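Local coordinates for aminodeoxyfutalosine deaminase (Deinococcus radiodurans, PDB 2IMR), which catalyses the zinc-dependent deamination of aminodeoxyfutalosine to futalosine, a step of menaquinone biosynthesis, at residues A242-T246 against H331-G335; V322-S328 against E348-D354; E84-G88 against F412-L416. All coordinates share one frame. Residue numbers count along the deposited sequence, not the author numbering.

From the N terminus, 84-88 comes first, at the end of strand 83-86 in the small β-sheet domain. Interaction 3 joins it to 412-416, near the C terminus, and so closes a loop of more than 300 residues. The other two contacts are nested in that loop and lie within the amidohydrolase barrel. Interaction 1 brings 242-246, just after strand 238-241, to 331-335. Interaction 2 pairs strand 322-324 with strand 349-351. Their segments alternate along the chain, so interactions 1 and 2 cross. Helix 326-331 links them. Their centres are about 13 Å apart, whereas interaction 3 lies about 24 Å from interaction 2, centre to centre.

Interaction 1: A242-T246 against H331-G335; sequences AEHPT and HLECG
The closest approach is between a backbone carbonyl and a cysteine side chain: E243 O lies 3.0 Å from C334 CB. The two segments pack by van der Waals contact, with H244 and C334 nearest in register, 4.5 Å between CA atoms. In 242-246, A242 has positive phi (51/42) and H244 is extended (-108/147). H244 is the N-cap of helix 245-253. Its ring, with chi1 t, accepts from T246 N at ND1 (3.2 Å), and ND1 is also 2.6 Å from T246 OG1. The other segment ends helix 326-331 in a Schellman motif. E333, at 50/47, is its C-prime residue. G335, at 104/-172, has backbone angles that call for glycine. C334 SG, with chi1 m, sits at the edge of the H244 ring, 5.1 Å from its centroid, and is 3.6 Å from E243 CG. P245 CD packs on C334 O at 3.4 Å. E243 is extended, chi1 and chi2 both t, so its carboxylate reaches L332, with OE2 3.7 Å from CD1. OE1 bonds to Y114, whose ring also stacks on H244. The side chain of E243 lies about 7 Å from the zinc and is probably the proton donor, as in related deaminases. A glutamate just after a barrel strand, near but not on the metal, is characteristic of the amidohydrolase deaminase active site.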
ATOM      1  N   ALA A 242      11.080  -6.932  -3.369  1.00 12.81           N
ATOM      2  CA  ALA A 242      12.202  -6.126  -3.854  1.00 14.05           C
ATOM      3  C   ALA A 242      12.290  -4.725  -3.242  1.00 15.44           C
ATOM      4  O   ALA A 242      12.584  -3.744  -3.938  1.00 15.02           O
ATOM      5  CB  ALA A 242      12.142  -6.026  -5.383  1.00 13.94           C
ATOM      6  N   GLU A 243      12.067  -4.642  -1.936  1.00 14.86           N
ATOM      7  CA  GLU A 243      12.109  -3.359  -1.245  1.00 15.27           C
ATOM      8  C   GLU A 243      13.492  -2.718  -1.229  1.00 16.23           C
ATOM      9  O   GLU A 243      13.635  -1.562  -1.619  1.00 15.18           O
ATOM     10  CB  GLU A 243      11.595  -3.506   0.192  1.00 16.52           C
ATOM     11  CG  GLU A 243      11.638  -2.195   0.981  1.00 15.98           C
ATOM     12  CD  GLU A 243      11.071  -2.322   2.374  1.00 19.29           C
ATOM     13  OE1 GLU A 243      11.024  -3.457   2.895  1.00 19.68           O
ATOM     14  OE2 GLU A 243      10.688  -1.286   2.960  1.00 18.74           O
ATOM     15  N   HIS A 244      14.506  -3.469  -0.795  1.00 14.14           N
ATOM     16  CA  HIS A 244      15.875  -2.959  -0.711  1.00 15.54           C
ATOM     17  C   HIS A 244      16.750  -3.592  -1.802  1.00 15.47           C
ATOM     18  O   HIS A 244      16.538  -4.740  -2.182  1.00 14.55           O
ATOM     19  CB  HIS A 244      16.436  -3.272   0.685  1.00 15.75           C
ATOM     20  CG  HIS A 244      17.661  -2.490   1.047  1.00 16.78           C
ATOM     21  ND1 HIS A 244      18.935  -2.915   0.743  1.00 16.66           N
ATOM     22  CD2 HIS A 244      17.802  -1.302   1.683  1.00 17.09           C
ATOM     23  CE1 HIS A 244      19.810  -2.023   1.177  1.00 19.30           C
ATOM     24  NE2 HIS A 244      19.147  -1.035   1.749  1.00 18.26           N
ATOM     25  N   PRO A 245      17.733  -2.843  -2.331  1.00 16.06           N
ATOM     26  CA  PRO A 245      18.585  -3.416  -3.378  1.00 17.06           C
ATOM     27  C   PRO A 245      19.301  -4.709  -2.993  1.00 18.17           C
ATOM     28  O   PRO A 245      19.569  -5.550  -3.853  1.00 19.40           O
ATOM     29  CB  PRO A 245      19.558  -2.277  -3.706  1.00 18.16           C
ATOM     30  CG  PRO A 245      19.590  -1.460  -2.449  1.00 19.51           C
ATOM     31  CD  PRO A 245      18.140  -1.461  -2.021  1.00 18.27           C
ATOM     32  N   THR A 246      19.605  -4.871  -1.708  1.00 18.12           N
ATOM     33  CA  THR A 246      20.291  -6.071  -1.246  1.00 18.73           C
ATOM     34  C   THR A 246      19.426  -7.330  -1.377  1.00 18.02           C
ATOM     35  O   THR A 246      19.934  -8.450  -1.287  1.00 17.73           O
ATOM     36  CB  THR A 246      20.776  -5.910   0.214  1.00 18.23           C
ATOM     37  OG1 THR A 246      19.707  -5.423   1.031  1.00 19.37           O
ATOM     38  CG2 THR A 246      21.942  -4.927   0.278  1.00 20.09           C
ATOM     39  N   HIS A 331      13.481   7.027   3.583  1.00 17.29           N
ATOM     40  CA  HIS A 331      14.083   6.887   4.905  1.00 17.95           C
ATOM     41  C   HIS A 331      14.831   5.574   5.112  1.00 17.63           C
ATOM     42  O   HIS A 331      15.778   5.513   5.895  1.00 18.40           O
ATOM     43  CB  HIS A 331      13.026   7.070   5.993  1.00 18.26           C
ATOM     44  CG  HIS A 331      12.465   8.455   6.048  1.00 21.24           C
ATOM     45  ND1 HIS A 331      13.262   9.570   6.208  1.00 23.79           N
ATOM     46  CD2 HIS A 331      11.197   8.911   5.932  1.00 20.46           C
ATOM     47  CE1 HIS A 331      12.507  10.653   6.187  1.00 22.33           C
ATOM     48  NE2 HIS A 331      11.250  10.281   6.021  1.00 23.64           N
ATOM     49  N   LEU A 332      14.421   4.527   4.407  1.00 16.30           N
ATOM     50  CA  LEU A 332      15.088   3.238   4.538  1.00 17.52           C
ATOM     51  C   LEU A 332      16.189   3.062   3.498  1.00 17.55           C
ATOM     52  O   LEU A 332      16.788   1.989   3.388  1.00 18.46           O
ATOM     53  CB  LEU A 332      14.061   2.098   4.445  1.00 17.12           C
ATOM     54  CG  LEU A 332      13.246   1.923   5.736  1.00 18.72           C
ATOM     55  CD1 LEU A 332      12.036   1.028   5.501  1.00 17.95           C
ATOM     56  CD2 LEU A 332      14.148   1.334   6.816  1.00 22.66           C
ATOM     57  N   GLU A 333      16.455   4.129   2.744  1.00 17.40           N
ATOM     58  CA  GLU A 333      17.490   4.136   1.711  1.00 19.30           C
ATOM     59  C   GLU A 333      17.364   2.937   0.780  1.00 19.16           C
ATOM     60  O   GLU A 333      18.351   2.263   0.472  1.00 20.34           O
ATOM     61  CB  GLU A 333      18.878   4.157   2.367  1.00 21.50           C
ATOM     62  CG  GLU A 333      18.970   5.168   3.511  1.00 25.92           C
ATOM     63  CD  GLU A 333      20.373   5.340   4.064  1.00 28.72           C
ATOM     64  OE1 GLU A 333      21.126   4.348   4.138  1.00 30.89           O
ATOM     65  OE2 GLU A 333      20.717   6.478   4.443  1.00 32.72           O
ATOM     66  N   CYS A 334      16.145   2.689   0.317  1.00 18.33           N
ATOM     67  CA  CYS A 334      15.869   1.561  -0.569  1.00 17.37           C
ATOM     68  C   CYS A 334      16.003   1.872  -2.042  1.00 17.70           C
ATOM     69  O   CYS A 334      15.980   0.967  -2.874  1.00 17.24           O
ATOM     70  CB  CYS A 334      14.448   1.060  -0.355  1.00 18.44           C
ATOM     71  SG  CYS A 334      14.128   0.430   1.276  1.00 20.72           S
ATOM     72  N   GLY A 335      16.129   3.148  -2.369  1.00 17.39           N
ATOM     73  CA  GLY A 335      16.184   3.525  -3.765  1.00 17.09           C
ATOM     74  C   GLY A 335      14.819   4.112  -4.077  1.00 17.87           C
ATOM     75  O   GLY A 335      14.004   4.295  -3.166  1.00 16.82           O
TER

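Interaction 2: V322-S328 against E348-D354; sequences VVTCPRS and EVALGTD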
ATOM      1  N   VAL A 322       0.392  -2.724  -7.744  1.00 19.00           N
ATOM      2  CA  VAL A 322       1.534  -2.491  -6.869  1.00 17.30           C
ATOM      3  C   VAL A 322       1.285  -1.289  -5.971  1.00 17.34           C
ATOM      4  O   VAL A 322       0.602  -0.341  -6.362  1.00 16.24           O
ATOM      5  CB  VAL A 322       2.833  -2.238  -7.679  1.00 20.31           C
ATOM      6  CG1 VAL A 322       3.166  -3.458  -8.523  1.00 18.40           C
ATOM      7  CG2 VAL A 322       2.678  -1.007  -8.558  1.00 22.60           C
ATOM      8  N   VAL A 323       1.826  -1.333  -4.757  1.00 16.73           N
ATOM      9  CA  VAL A 323       1.676  -0.212  -3.838  1.00 14.96           C
ATOM     10  C   VAL A 323       3.053   0.368  -3.558  1.00 14.61           C
ATOM     11  O   VAL A 323       3.977  -0.360  -3.200  1.00 12.56           O
ATOM     12  CB  VAL A 323       1.041  -0.638  -2.494  1.00 16.42           C
ATOM     13  CG1 VAL A 323       0.882   0.588  -1.587  1.00 13.85           C
ATOM     14  CG2 VAL A 323      -0.308  -1.292  -2.733  1.00 14.80           C
ATOM     15  N   THR A 324       3.203   1.676  -3.738  1.00 12.56           N
ATOM     16  CA  THR A 324       4.483   2.316  -3.472  1.00 13.21           C
ATOM     17  C   THR A 324       4.325   3.187  -2.221  1.00 14.13           C
ATOM     18  O   THR A 324       3.267   3.775  -2.008  1.00 12.36           O
ATOM     19  CB  THR A 324       4.949   3.162  -4.693  1.00 13.14           C
ATOM     20  OG1 THR A 324       6.206   3.791  -4.408  1.00 11.94           O
ATOM     21  CG2 THR A 324       3.923   4.226  -5.040  1.00 15.55           C
ATOM     22  N   CYS A 325       5.368   3.225  -1.387  1.00 13.37           N
ATOM     23  CA  CYS A 325       5.391   4.011  -0.148  1.00 13.47           C
ATOM     24  C   CYS A 325       6.614   4.928  -0.261  1.00 14.22           C
ATOM     25  O   CYS A 325       7.699   4.612   0.231  1.00 14.70           O
ATOM     26  CB  CYS A 325       5.532   3.080   1.070  1.00 13.93           C
ATOM     27  SG  CYS A 325       4.252   1.779   1.206  1.00 13.72           S
ATOM     28  N   PRO A 326       6.450   6.083  -0.923  1.00 14.98           N
ATOM     29  CA  PRO A 326       7.510   7.075  -1.146  1.00 15.66           C
ATOM     30  C   PRO A 326       8.417   7.433   0.028  1.00 14.74           C
ATOM     31  O   PRO A 326       9.616   7.165  -0.005  1.00 13.11           O
ATOM     32  CB  PRO A 326       6.741   8.281  -1.677  1.00 14.47           C
ATOM     33  CG  PRO A 326       5.612   7.651  -2.408  1.00 14.40           C
ATOM     34  CD  PRO A 326       5.168   6.582  -1.441  1.00 13.54           C
ATOM     35  N   ARG A 327       7.860   8.048   1.062  1.00 14.34           N
ATOM     36  CA  ARG A 327       8.687   8.440   2.192  1.00 13.58           C
ATOM     37  C   ARG A 327       9.416   7.273   2.836  1.00 14.93           C
ATOM     38  O   ARG A 327      10.604   7.373   3.140  1.00 12.51           O
ATOM     39  CB  ARG A 327       7.840   9.185   3.223  1.00 14.00           C
ATOM     40  CG  ARG A 327       7.385  10.538   2.707  1.00 15.49           C
ATOM     41  CD  ARG A 327       6.555  11.276   3.740  1.00 17.78           C
ATOM     42  NE  ARG A 327       5.327  10.557   4.058  1.00 17.73           N
ATOM     43  CZ  ARG A 327       4.408  11.001   4.909  1.00 17.69           C
ATOM     44  NH1 ARG A 327       4.579  12.166   5.529  1.00 13.92           N
ATOM     45  NH2 ARG A 327       3.321  10.281   5.141  1.00 15.97           N
ATOM     46  N   SER A 328       8.710   6.165   3.036  1.00 14.72           N
ATOM     47  CA  SER A 328       9.325   4.994   3.638  1.00 14.81           C
ATOM     48  C   SER A 328      10.558   4.548   2.854  1.00 15.13           C
ATOM     49  O   SER A 328      11.604   4.276   3.443  1.00 14.60           O
ATOM     50  CB  SER A 328       8.321   3.838   3.710  1.00 14.43           C
ATOM     51  OG  SER A 328       8.923   2.692   4.288  1.00 13.71           O
ATOM     52  N   GLU A 348      -1.291  -1.014 -12.500  1.00 21.79           N
ATOM     53  CA  GLU A 348      -2.073  -0.206 -11.567  1.00 23.78           C
ATOM     54  C   GLU A 348      -1.220   0.089 -10.335  1.00 23.24           C
ATOM     55  O   GLU A 348      -0.710  -0.827  -9.687  1.00 23.08           O
ATOM     56  CB  GLU A 348      -3.338  -0.962 -11.151  1.00 26.46           C
ATOM     57  CG  GLU A 348      -4.218  -0.232 -10.139  1.00 32.58           C
ATOM     58  CD  GLU A 348      -4.848   1.027 -10.699  1.00 35.11           C
ATOM     59  OE1 GLU A 348      -4.104   1.979 -11.021  1.00 38.43           O
ATOM     60  OE2 GLU A 348      -6.092   1.067 -10.815  1.00 38.34           O
ATOM     61  N   VAL A 349      -1.072   1.370 -10.016  1.00 21.24           N
ATOM     62  CA  VAL A 349      -0.269   1.789  -8.874  1.00 19.61           C
ATOM     63  C   VAL A 349      -1.122   2.456  -7.798  1.00 19.69           C
ATOM     64  O   VAL A 349      -1.998   3.267  -8.098  1.00 18.42           O
ATOM     65  CB  VAL A 349       0.834   2.779  -9.317  1.00 19.66           C
ATOM     66  CG1 VAL A 349       1.687   3.194  -8.120  1.00 19.30           C
ATOM     67  CG2 VAL A 349       1.707   2.135 -10.384  1.00 22.61           C
ATOM     68  N   ALA A 350      -0.866   2.089  -6.547  1.00 17.31           N
ATOM     69  CA  ALA A 350      -1.579   2.652  -5.407  1.00 16.72           C
ATOM     70  C   ALA A 350      -0.537   3.230  -4.453  1.00 16.16           C
ATOM     71  O   ALA A 350       0.648   2.900  -4.540  1.00 16.00           O
ATOM     72  CB  ALA A 350      -2.388   1.566  -4.704  1.00 14.03           C
ATOM     73  N   LEU A 351      -0.979   4.091  -3.545  1.00 15.61           N
ATOM     74  CA  LEU A 351      -0.081   4.709  -2.584  1.00 15.54           C
ATOM     75  C   LEU A 351      -0.320   4.270  -1.144  1.00 14.93           C
ATOM     76  O   LEU A 351      -1.455   4.056  -0.720  1.00 17.36           O
ATOM     77  CB  LEU A 351      -0.206   6.231  -2.663  1.00 17.30           C
ATOM     78  CG  LEU A 351       0.508   6.923  -3.821  1.00 17.37           C
ATOM     79  CD1 LEU A 351      -0.065   8.320  -4.019  1.00 19.00           C
ATOM     80  CD2 LEU A 351       1.996   6.989  -3.525  1.00 17.73           C
ATOM     81  N   GLY A 352       0.775   4.148  -0.401  1.00 14.35           N
ATOM     82  CA  GLY A 352       0.710   3.772   1.001  1.00 14.00           C
ATOM     83  C   GLY A 352       1.760   4.595   1.732  1.00 12.07           C
ATOM     84  O   GLY A 352       2.618   5.198   1.094  1.00 11.78           O
ATOM     85  N   THR A 353       1.696   4.631   3.060  1.00 13.62           N
ATOM     86  CA  THR A 353       2.667   5.380   3.847  1.00 14.24           C
ATOM     87  C   THR A 353       3.589   4.404   4.564  1.00 15.73           C
ATOM     88  O   THR A 353       4.641   4.791   5.072  1.00 15.45           O
ATOM     89  CB  THR A 353       1.978   6.220   4.948  1.00 14.63           C
ATOM     90  OG1 THR A 353       1.275   5.338   5.835  1.00 14.51           O
ATOM     91  CG2 THR A 353       0.992   7.214   4.345  1.00 14.51           C
ATOM     92  N   ASP A 354       3.184   3.136   4.589  1.00 15.17           N
ATOM     93  CA  ASP A 354       3.917   2.096   5.305  1.00 15.89           C
ATOM     94  C   ASP A 354       3.678   2.473   6.775  1.00 14.80           C
ATOM     95  O   ASP A 354       2.947   3.422   7.048  1.00 17.02           O
ATOM     96  CB  ASP A 354       5.410   2.145   4.971  1.00 17.88           C
ATOM     97  CG  ASP A 354       6.071   0.789   5.068  1.00 17.92           C
ATOM     98  OD1 ASP A 354       5.450  -0.139   5.618  1.00 21.47           O
ATOM     99  OD2 ASP A 354       7.218   0.654   4.602  1.00 19.77           O
TER
HETATM  100  O   HOH W   1       5.844   6.060   3.046  1.00 14.70           O
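Strands 322-324 and 349-351 run parallel. Their axes approach to 4.6 Å, with 38° between their directions. V322 pairs with V349, V323 with A350 and T324 with L351. The hydrogen-bond ladder alternates in direction: V322 N to E348 O (2.9 Å), A350 N to V322 O (2.8 Å), T324 N to A350 O (2.9 Å) and G352 N to T324 O (3.0 Å). CA-H...O contacts fill in between, such as V323 CA to A350 O at 3.4 Å. The connection between the strands includes helices 326-331 and 339-344, a β-α-β crossover of the TIM barrel. V322, T324, V349 and L351 share one face, with V322 CG2 3.8 Å from V349 CG2 and T324 CG2 3.7 Å from L351 CD2. Helix 339-344 covers this face through W339 and F342. V323 and A350 lie on the other face, where V323 touches the zinc ligand H99. G352 leaves little room for a side chain: a CB would be tight against V323 CG1 and C325 SG. Past the strands, C325 is the N-cap of helix 326-331. S328 in its first turn donates from OG to D354 OD2 at 2.7 Å, and OG also bonds to S358. Water 1 links S328 N (2.9 Å) to T353 O (2.7 Å). D354 is a zinc-binding residue, and its side chain is about 3 Å from the metal. The serine bond to OD2 probably helps to orient the D354 carboxylate at the zinc site.

Interaction 3: E84-G88 against F412-L416; sequences EERAG and FRWEL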
ATOM      1  N   GLU A  84     -14.881  33.493  -7.371  1.00 35.35           N
ATOM      2  CA  GLU A  84     -13.835  32.479  -7.357  1.00 34.90           C
ATOM      3  C   GLU A  84     -13.107  32.384  -6.030  1.00 33.71           C
ATOM      4  O   GLU A  84     -12.972  33.365  -5.297  1.00 35.05           O
ATOM      5  CB  GLU A  84     -12.818  32.725  -8.474  1.00 37.06           C
ATOM      6  CG  GLU A  84     -13.275  32.220  -9.828  1.00 39.84           C
ATOM      7  CD  GLU A  84     -12.185  32.282 -10.879  1.00 41.71           C
ATOM      8  OE1 GLU A  84     -11.123  31.648 -10.683  1.00 41.50           O
ATOM      9  OE2 GLU A  84     -12.397  32.963 -11.907  1.00 44.98           O
ATOM     10  N   GLU A  85     -12.648  31.175  -5.735  1.00 31.60           N
ATOM     11  CA  GLU A  85     -11.915  30.871  -4.517  1.00 29.96           C
ATOM     12  C   GLU A  85     -10.783  29.918  -4.873  1.00 28.25           C
ATOM     13  O   GLU A  85     -11.019  28.895  -5.504  1.00 27.48           O
ATOM     14  CB  GLU A  85     -12.820  30.162  -3.507  1.00 29.38           C
ATOM     15  CG  GLU A  85     -13.799  31.031  -2.747  1.00 31.75           C
ATOM     16  CD  GLU A  85     -14.687  30.200  -1.839  1.00 31.66           C
ATOM     17  OE1 GLU A  85     -14.169  29.260  -1.205  1.00 35.38           O
ATOM     18  OE2 GLU A  85     -15.901  30.479  -1.755  1.00 34.76           O
ATOM     19  N   ARG A  86      -9.558  30.259  -4.485  1.00 27.96           N
ATOM     20  CA  ARG A  86      -8.415  29.385  -4.726  1.00 27.34           C
ATOM     21  C   ARG A  86      -8.516  28.321  -3.632  1.00 26.66           C
ATOM     22  O   ARG A  86      -8.354  28.625  -2.453  1.00 28.53           O
ATOM     23  CB  ARG A  86      -7.109  30.171  -4.587  1.00 28.26           C
ATOM     24  CG  ARG A  86      -5.868  29.311  -4.364  1.00 32.02           C
ATOM     25  CD  ARG A  86      -5.682  28.236  -5.428  1.00 33.88           C
ATOM     26  NE  ARG A  86      -4.457  27.472  -5.195  1.00 35.00           N
ATOM     27  CZ  ARG A  86      -4.031  26.470  -5.956  1.00 35.35           C
ATOM     28  NH1 ARG A  86      -4.729  26.092  -7.018  1.00 37.50           N
ATOM     29  NH2 ARG A  86      -2.897  25.845  -5.654  1.00 35.84           N
ATOM     30  N   ALA A  87      -8.788  27.078  -4.018  1.00 24.43           N
ATOM     31  CA  ALA A  87      -8.962  26.013  -3.035  1.00 23.39           C
ATOM     32  C   ALA A  87      -7.769  25.098  -2.775  1.00 21.25           C
ATOM     33  O   ALA A  87      -7.931  24.023  -2.202  1.00 23.16           O
ATOM     34  CB  ALA A  87     -10.179  25.179  -3.408  1.00 21.78           C
ATOM     35  N   GLY A  88      -6.579  25.512  -3.189  1.00 21.15           N
ATOM     36  CA  GLY A  88      -5.406  24.691  -2.947  1.00 22.17           C
ATOM     37  C   GLY A  88      -4.990  23.804  -4.103  1.00 23.42           C
ATOM     38  O   GLY A  88      -5.519  23.914  -5.209  1.00 24.49           O
ATOM     39  N   PHE A 412     -13.124  17.002   0.870  1.00 24.28           N
ATOM     40  CA  PHE A 412     -12.664  16.933  -0.518  1.00 22.27           C
ATOM     41  C   PHE A 412     -11.584  17.965  -0.794  1.00 19.74           C
ATOM     42  O   PHE A 412     -10.872  17.885  -1.793  1.00 18.45           O
ATOM     43  CB  PHE A 412     -13.831  17.181  -1.479  1.00 23.73           C
ATOM     44  CG  PHE A 412     -14.923  16.157  -1.390  1.00 26.56           C
ATOM     45  CD1 PHE A 412     -16.217  16.473  -1.795  1.00 29.02           C
ATOM     46  CD2 PHE A 412     -14.659  14.876  -0.925  1.00 26.43           C
ATOM     47  CE1 PHE A 412     -17.236  15.524  -1.735  1.00 30.40           C
ATOM     48  CE2 PHE A 412     -15.668  13.919  -0.861  1.00 30.86           C
ATOM     49  CZ  PHE A 412     -16.960  14.243  -1.267  1.00 31.64           C
ATOM     50  N   ARG A 413     -11.480  18.948   0.088  1.00 19.35           N
ATOM     51  CA  ARG A 413     -10.499  20.010  -0.062  1.00 19.34           C
ATOM     52  C   ARG A 413      -9.277  19.646   0.798  1.00 20.70           C
ATOM     53  O   ARG A 413      -9.209  19.979   1.980  1.00 19.81           O
ATOM     54  CB  ARG A 413     -11.142  21.322   0.392  1.00 19.89           C
ATOM     55  CG  ARG A 413     -10.398  22.575   0.030  1.00 18.89           C
ATOM     56  CD  ARG A 413     -11.337  23.791   0.145  1.00 16.46           C
ATOM     57  NE  ARG A 413     -10.587  25.036   0.096  1.00 17.65           N
ATOM     58  CZ  ARG A 413     -11.134  26.244   0.046  1.00 18.15           C
ATOM     59  NH1 ARG A 413     -12.458  26.384   0.035  1.00 15.90           N
ATOM     60  NH2 ARG A 413     -10.351  27.312   0.012  1.00 16.87           N
ATOM     61  N   TRP A 414      -8.312  18.965   0.186  1.00 20.65           N
ATOM     62  CA  TRP A 414      -7.117  18.512   0.894  1.00 20.39           C
ATOM     63  C   TRP A 414      -6.326  19.558   1.680  1.00 20.47           C
ATOM     64  O   TRP A 414      -5.729  19.231   2.707  1.00 19.52           O
ATOM     65  CB  TRP A 414      -6.182  17.796  -0.083  1.00 18.46           C
ATOM     66  CG  TRP A 414      -6.714  16.480  -0.576  1.00 19.12           C
ATOM     67  CD1 TRP A 414      -8.009  16.044  -0.531  1.00 19.51           C
ATOM     68  CD2 TRP A 414      -5.966  15.444  -1.227  1.00 19.17           C
ATOM     69  NE1 TRP A 414      -8.113  14.803  -1.112  1.00 19.02           N
ATOM     70  CE2 TRP A 414      -6.875  14.411  -1.549  1.00 19.72           C
ATOM     71  CE3 TRP A 414      -4.616  15.291  -1.572  1.00 20.08           C
ATOM     72  CZ2 TRP A 414      -6.477  13.236  -2.202  1.00 20.37           C
ATOM     73  CZ3 TRP A 414      -4.217  14.117  -2.224  1.00 19.27           C
ATOM     74  CH2 TRP A 414      -5.149  13.109  -2.530  1.00 18.90           C
ATOM     75  N   GLU A 415      -6.321  20.807   1.217  1.00 18.97           N
ATOM     76  CA  GLU A 415      -5.567  21.848   1.915  1.00 20.05           C
ATOM     77  C   GLU A 415      -6.080  22.115   3.335  1.00 19.86           C
ATOM     78  O   GLU A 415      -5.400  22.771   4.129  1.00 18.17           O
ATOM     79  CB  GLU A 415      -5.593  23.163   1.125  1.00 20.67           C
ATOM     80  CG  GLU A 415      -6.931  23.884   1.182  1.00 21.02           C
ATOM     81  CD  GLU A 415      -6.849  25.335   0.751  1.00 21.28           C
ATOM     82  OE1 GLU A 415      -5.769  25.948   0.888  1.00 21.05           O
ATOM     83  OE2 GLU A 415      -7.879  25.872   0.297  1.00 23.42           O
ATOM     84  N   LEU A 416      -7.264  21.599   3.655  1.00 19.52           N
ATOM     85  CA  LEU A 416      -7.862  21.814   4.978  1.00 20.53           C
ATOM     86  C   LEU A 416      -7.774  20.598   5.901  1.00 22.45           C
ATOM     87  O   LEU A 416      -8.356  20.594   6.997  1.00 22.73           O
ATOM     88  CB  LEU A 416      -9.336  22.207   4.821  1.00 20.70           C
ATOM     89  CG  LEU A 416      -9.660  23.324   3.826  1.00 19.86           C
ATOM     90  CD1 LEU A 416     -11.172  23.508   3.734  1.00 20.51           C
ATOM     91  CD2 LEU A 416      -8.993  24.613   4.260  1.00 21.27           C
TER
HETATM   92  O   HOH W   2     -12.064  29.830   0.122  1.00 41.24           O
HETATM   93  O   HOH W   3      -6.143  28.365  -0.806  1.00 20.17           O
HETATM   94  O   HOH W   4      -7.009  21.592  -1.311  1.00 21.27           O
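This is a polar, water-lined contact at the junction of the small β-sheet domain and the chain's C-terminal part, away from the annotated sites. R413 lies at its centre. Its extended side chain, with chi1 to chi4 all t, runs under the end of strand 83-86, and A87 CB lies over one face of the guanidinium, 3.5 Å from NE. E85 OE1 forms a long salt bridge with R413 NH1 at 3.6 Å, near the guanidinium plane. E415 OE2 accepts from R413 NE (2.8 Å) and NH2 (2.9 Å). The three residues thus make a salt-bridge network. Strand 83-86 is an outer strand of the mixed sheet and pairs in parallel with strand 38-43, as in the small composite domain beside the barrel of many amidohydrolases. Beyond it, G88 has backbone angles (97/-170) that suit glycine, and a CB there would clash with E415 CB. W414 to L416 form a 3-10 segment, with L416 N bonding to R413 O at 3.0 Å. Waters bridge the gap. Water 2 joins E85 OE1 (2.6 Å) to R413 NH2 (3.0 Å), and water 4 joins A87 O to E415 N, 2.7 Å from each. W414 turns away and packs on R365 by a cation-pi contact.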